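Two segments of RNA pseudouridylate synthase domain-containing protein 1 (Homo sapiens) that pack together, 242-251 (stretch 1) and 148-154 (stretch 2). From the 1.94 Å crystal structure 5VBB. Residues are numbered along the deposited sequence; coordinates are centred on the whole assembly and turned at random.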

ATOM      1  N   THR A 242     -16.483   6.211  14.708  1.00 50.56           N
ATOM      2  CA  THR A 242     -16.793   4.888  15.291  1.00 49.89           C
ATOM      3  C   THR A 242     -15.601   3.958  15.172  1.00 51.56           C
ATOM      4  O   THR A 242     -15.088   3.760  14.074  1.00 49.34           O
ATOM      5  CB  THR A 242     -17.988   4.235  14.605  1.00 52.30           C
ATOM      6  OG1 THR A 242     -19.079   5.145  14.591  1.00 55.60           O
ATOM      7  CG2 THR A 242     -18.415   2.913  15.293  1.00 54.49           C
ATOM      8  N   LEU A 243     -15.193   3.360  16.286  1.00 49.51           N
ATOM      9  CA  LEU A 243     -14.110   2.390  16.292  1.00 49.43           C
ATOM     10  C   LEU A 243     -14.679   1.001  16.115  1.00 51.66           C
ATOM     11  O   LEU A 243     -15.510   0.594  16.916  1.00 52.79           O
ATOM     12  CB  LEU A 243     -13.336   2.454  17.610  1.00 50.71           C
ATOM     13  CG  LEU A 243     -12.141   1.491  17.736  1.00 55.62           C
ATOM     14  CD1 LEU A 243     -11.006   1.889  16.823  1.00 54.30           C
ATOM     15  CD2 LEU A 243     -11.657   1.446  19.161  1.00 62.57           C
ATOM     16  N   LEU A 244     -14.237   0.271  15.082  1.00 45.48           N
ATOM     17  CA  LEU A 244     -14.637  -1.114  14.889  1.00 45.77           C
ATOM     18  C   LEU A 244     -13.551  -2.031  15.442  1.00 51.33           C
ATOM     19  O   LEU A 244     -13.856  -2.927  16.243  1.00 53.35           O
ATOM     20  CB  LEU A 244     -14.941  -1.451  13.411  1.00 45.69           C
ATOM     21  CG  LEU A 244     -16.314  -0.956  12.884  1.00 53.85           C
ATOM     22  CD1 LEU A 244     -16.214   0.427  12.324  1.00 52.70           C
ATOM     23  CD2 LEU A 244     -16.866  -1.904  11.789  1.00 62.43           C
ATOM     24  N   GLN A 245     -12.291  -1.835  15.024  1.00 45.75           N
ATOM     25  CA  GLN A 245     -11.206  -2.728  15.460  1.00 44.94           C
ATOM     26  C   GLN A 245      -9.962  -1.956  15.819  1.00 47.50           C
ATOM     27  O   GLN A 245      -9.732  -0.867  15.314  1.00 48.48           O
ATOM     28  CB  GLN A 245     -10.917  -3.781  14.357  1.00 45.23           C
ATOM     29  CG  GLN A 245     -11.958  -4.872  14.382  1.00 62.62           C
ATOM     30  CD  GLN A 245     -11.934  -5.828  13.222  1.00 73.37           C
ATOM     31  OE1 GLN A 245     -11.457  -6.982  13.349  1.00 55.10           O
ATOM     32  NE2 GLN A 245     -12.625  -5.418  12.134  1.00 61.81           N
ATOM     33  N   SER A 246      -9.148  -2.554  16.680  1.00 44.67           N
ATOM     34  CA  SER A 246      -7.907  -1.965  17.166  1.00 44.94           C
ATOM     35  C   SER A 246      -6.754  -2.282  16.203  1.00 46.59           C
ATOM     36  O   SER A 246      -6.425  -3.450  16.025  1.00 43.06           O
ATOM     37  CB  SER A 246      -7.566  -2.539  18.539  1.00 48.53           C
ATOM     38  OG  SER A 246      -6.245  -2.197  18.922  1.00 59.91           O
ATOM     39  N   LEU A 247      -6.071  -1.255  15.692  1.00 43.39           N
ATOM     40  CA  LEU A 247      -4.909  -1.477  14.834  1.00 41.84           C
ATOM     41  C   LEU A 247      -3.731  -2.069  15.596  1.00 44.96           C
ATOM     42  O   LEU A 247      -3.002  -2.866  15.013  1.00 41.55           O
ATOM     43  CB  LEU A 247      -4.500  -0.167  14.157  1.00 41.74           C
ATOM     44  CG  LEU A 247      -3.360  -0.213  13.161  1.00 43.38           C
ATOM     45  CD1 LEU A 247      -3.616  -1.254  12.053  1.00 42.03           C
ATOM     46  CD2 LEU A 247      -3.169   1.145  12.560  1.00 45.57           C
ATOM     47  N   ASP A 248      -3.516  -1.678  16.872  1.00 44.25           N
ATOM     48  CA  ASP A 248      -2.414  -2.232  17.673  1.00 45.15           C
ATOM     49  C   ASP A 248      -2.564  -3.736  17.787  1.00 45.75           C
ATOM     50  O   ASP A 248      -1.595  -4.469  17.599  1.00 43.63           O
ATOM     51  CB  ASP A 248      -2.394  -1.652  19.095  1.00 50.02           C
ATOM     52  CG  ASP A 248      -1.936  -0.221  19.219  1.00 67.94           C
ATOM     53  OD1 ASP A 248      -1.095   0.204  18.402  1.00 67.44           O
ATOM     54  OD2 ASP A 248      -2.364   0.457  20.181  1.00 81.79           O
ATOM     55  N   GLN A 249      -3.790  -4.205  18.114  1.00 39.19           N
ATOM     56  CA  GLN A 249      -4.059  -5.618  18.218  1.00 38.45           C
ATOM     57  C   GLN A 249      -3.880  -6.344  16.893  1.00 39.83           C
ATOM     58  O   GLN A 249      -3.355  -7.463  16.878  1.00 40.38           O
ATOM     59  CB  GLN A 249      -5.489  -5.843  18.739  1.00 41.15           C
ATOM     60  CG  GLN A 249      -5.692  -5.351  20.180  1.00 46.03           C
ATOM     61  CD  GLN A 249      -5.141  -6.334  21.173  1.00 53.34           C
ATOM     62  OE1 GLN A 249      -3.978  -6.282  21.555  1.00 56.08           O
ATOM     63  NE2 GLN A 249      -5.932  -7.316  21.542  1.00 50.69           N
ATOM     64  N   LEU A 250      -4.329  -5.729  15.781  1.00 36.10           N
ATOM     65  CA  LEU A 250      -4.166  -6.355  14.477  1.00 37.15           C
ATOM     66  C   LEU A 250      -2.705  -6.421  14.098  1.00 40.23           C
ATOM     67  O   LEU A 250      -2.313  -7.396  13.482  1.00 39.66           O
ATOM     68  CB  LEU A 250      -4.989  -5.644  13.390  1.00 37.56           C
ATOM     69  CG  LEU A 250      -6.496  -5.822  13.546  1.00 41.55           C
ATOM     70  CD1 LEU A 250      -7.220  -4.782  12.769  1.00 42.07           C
ATOM     71  CD2 LEU A 250      -6.947  -7.216  13.113  1.00 41.64           C
ATOM     72  N   VAL A 251      -1.869  -5.456  14.545  1.00 38.06           N
ATOM     73  CA  VAL A 251      -0.421  -5.515  14.255  1.00 36.67           C
ATOM     74  C   VAL A 251       0.202  -6.659  15.029  1.00 39.38           C
ATOM     75  O   VAL A 251       1.032  -7.371  14.479  1.00 37.26           O
ATOM     76  CB  VAL A 251       0.295  -4.166  14.538  1.00 41.16           C
ATOM     77  CG1 VAL A 251       1.825  -4.318  14.559  1.00 41.73           C
ATOM     78  CG2 VAL A 251      -0.118  -3.147  13.511  1.00 40.98           C
TER
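Stretch 2 148-154: LVVLEHG

Stretch 2 is a single length of β-strand, residues 148 to 154, that continues in the chain at both ends. It runs antiparallel to the end of the strand at Thr242 and Leu243, and its earlier half passes beside the turn and the first helical residues that follow. The axis of helix 247–251 makes an angle of 161° with the strand direction, nearly antiparallel, and comes within 10.4 Å of it, so that side chains rather than backbone fill the space between the two. Together the stretches bury 547 Å², with Leu151, Leu244 and His153 covered most.

The pairing is anchored at His153, which faces Thr242 as an antiparallel hydrogen-bonded pair with CA atoms 5.1 Å apart. His153 N donates to Thr242 O at 2.9 Å, and Thr242 N returns a bond to His153 O at 3.0 Å. The side chains of these two residues lie on the same face of the sheet, their CB atoms 4.2 Å apart. One residue further along, Leu243 and Glu152 form a non-hydrogen-bonded pair, with CA atoms 4.6 Å apart and side chains on the other face; Leu243 CD1 approaches Glu152 CG to 3.7 Å. Glu152 CA also lies 3.2 Å from Thr242 O, a CA-H...O contact of the kind common between antiparallel strands.

At Leu151 the regular ladder gives way to the turn. Its phi/psi of -94/-48 departs from the extended values of its neighbours, and its carbonyl receives two bonds from successive backbone amides, Leu244 N to Leu151 O at 2.9 Å and Gln245 N to Leu151 O at 3.0 Å. A single acceptor thus holds the first two residues of the turn against the strand. The CA-to-CB bond of Leu151 points away overall, but the side chain, with chi1 in m and chi2 in t, brings its end back to the helix. There Leu151 CD2 packs 3.3 Å from Leu250 CD1, and Leu151 CD1 lies 4.1 Å from Leu247 CD1, so the end of Leu151 packs against two leucines about one helical turn apart. Val149, two residues earlier, extends this apolar contact, its CG1 being 3.7 Å from Leu250 CD1.

The CA-to-CB bond of Leu244 points toward the strand, and both of its methyls touch it. Leu244 CD1 sits over one face of the His153 imidazole, 3.8 Å from the ring centroid and only 2° off the ring normal, a well-centred CH-π contact. Leu244 CD2 reaches Val150 CG1 at 3.9 Å, so the side chain spans from His153 to Val150.

Gln245 adds a polar tie beyond its backbone bond. Its side-chain NE2 donates to Val150 O at 3.0 Å, with an N-H...O angle of 136°, and so engages the strand one residue before Leu151. The CA-to-CB bond of Ser246 points away, and Ser246 caps the helix, its OG accepting from Gln249 N at 3.3 Å.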

ATOM      1  N   LEU A 148      -9.546  -7.561   3.758  1.00 34.17           N
ATOM      2  CA  LEU A 148      -9.848  -6.187   4.204  1.00 31.66           C
ATOM      3  C   LEU A 148     -10.468  -6.263   5.595  1.00 36.36           C
ATOM      4  O   LEU A 148     -11.506  -6.904   5.756  1.00 37.17           O
ATOM      5  CB  LEU A 148     -10.845  -5.550   3.217  1.00 31.66           C
ATOM      6  CG  LEU A 148     -11.302  -4.100   3.433  1.00 33.18           C
ATOM      7  CD1 LEU A 148     -11.756  -3.486   2.139  1.00 34.97           C
ATOM      8  CD2 LEU A 148     -12.488  -3.975   4.442  1.00 34.92           C
ATOM      9  N   VAL A 149      -9.918  -5.524   6.548  1.00 33.11           N
ATOM     10  CA  VAL A 149     -10.430  -5.413   7.918  1.00 33.70           C
ATOM     11  C   VAL A 149     -10.796  -3.920   8.162  1.00 37.07           C
ATOM     12  O   VAL A 149      -9.938  -3.024   8.051  1.00 35.75           O
ATOM     13  CB  VAL A 149      -9.375  -5.928   8.943  1.00 36.10           C
ATOM     14  CG1 VAL A 149      -9.875  -5.782  10.376  1.00 37.72           C
ATOM     15  CG2 VAL A 149      -9.013  -7.388   8.671  1.00 36.12           C
ATOM     16  N   VAL A 150     -12.030  -3.669   8.565  1.00 33.71           N
ATOM     17  CA  VAL A 150     -12.485  -2.309   8.822  1.00 34.72           C
ATOM     18  C   VAL A 150     -12.007  -1.880  10.212  1.00 39.30           C
ATOM     19  O   VAL A 150     -12.311  -2.553  11.182  1.00 37.56           O
ATOM     20  CB  VAL A 150     -14.009  -2.166   8.669  1.00 38.05           C
ATOM     21  CG1 VAL A 150     -14.444  -0.740   8.913  1.00 38.45           C
ATOM     22  CG2 VAL A 150     -14.476  -2.607   7.287  1.00 37.43           C
ATOM     23  N   LEU A 151     -11.257  -0.762  10.298  1.00 36.12           N
ATOM     24  CA  LEU A 151     -10.726  -0.267  11.560  1.00 36.03           C
ATOM     25  C   LEU A 151     -11.661   0.752  12.173  1.00 40.59           C
ATOM     26  O   LEU A 151     -11.956   0.694  13.369  1.00 39.88           O
ATOM     27  CB  LEU A 151      -9.358   0.358  11.345  1.00 36.27           C
ATOM     28  CG  LEU A 151      -8.305  -0.547  10.777  1.00 40.06           C
ATOM     29  CD1 LEU A 151      -7.085   0.270  10.386  1.00 40.03           C
ATOM     30  CD2 LEU A 151      -8.011  -1.728  11.725  1.00 39.80           C
ATOM     31  N   GLU A 152     -12.112   1.721  11.365  1.00 39.25           N
ATOM     32  CA  GLU A 152     -12.955   2.798  11.860  1.00 39.01           C
ATOM     33  C   GLU A 152     -13.855   3.340  10.776  1.00 42.55           C
ATOM     34  O   GLU A 152     -13.528   3.244   9.603  1.00 41.00           O
ATOM     35  CB  GLU A 152     -12.060   3.999  12.348  1.00 40.27           C
ATOM     36  CG  GLU A 152     -11.406   3.884  13.732  1.00 53.67           C
ATOM     37  CD  GLU A 152     -10.483   5.024  14.145  1.00 70.00           C
ATOM     38  OE1 GLU A 152      -9.629   5.398  13.317  1.00 46.14           O
ATOM     39  OE2 GLU A 152     -10.604   5.545  15.281  1.00 54.02           O
ATOM     40  N   HIS A 153     -14.967   3.969  11.193  1.00 40.35           N
ATOM     41  CA  HIS A 153     -15.835   4.758  10.322  1.00 39.96           C
ATOM     42  C   HIS A 153     -15.620   6.193  10.763  1.00 43.19           C
ATOM     43  O   HIS A 153     -15.423   6.463  11.953  1.00 41.14           O
ATOM     44  CB  HIS A 153     -17.318   4.408  10.474  1.00 41.89           C
ATOM     45  CG  HIS A 153     -17.713   3.099   9.874  1.00 44.95           C
ATOM     46  ND1 HIS A 153     -18.900   2.496  10.214  1.00 47.34           N
ATOM     47  CD2 HIS A 153     -17.092   2.339   8.938  1.00 45.78           C
ATOM     48  CE1 HIS A 153     -18.930   1.354   9.546  1.00 46.77           C
ATOM     49  NE2 HIS A 153     -17.880   1.236   8.740  1.00 45.91           N
ATOM     50  N   GLY A 154     -15.687   7.106   9.805  1.00 39.42           N
ATOM     51  CA  GLY A 154     -15.541   8.524  10.082  1.00 40.36           C
ATOM     52  C   GLY A 154     -15.907   9.363   8.890  1.00 43.39           C
ATOM     53  O   GLY A 154     -16.433   8.838   7.904  1.00 41.00           O
TER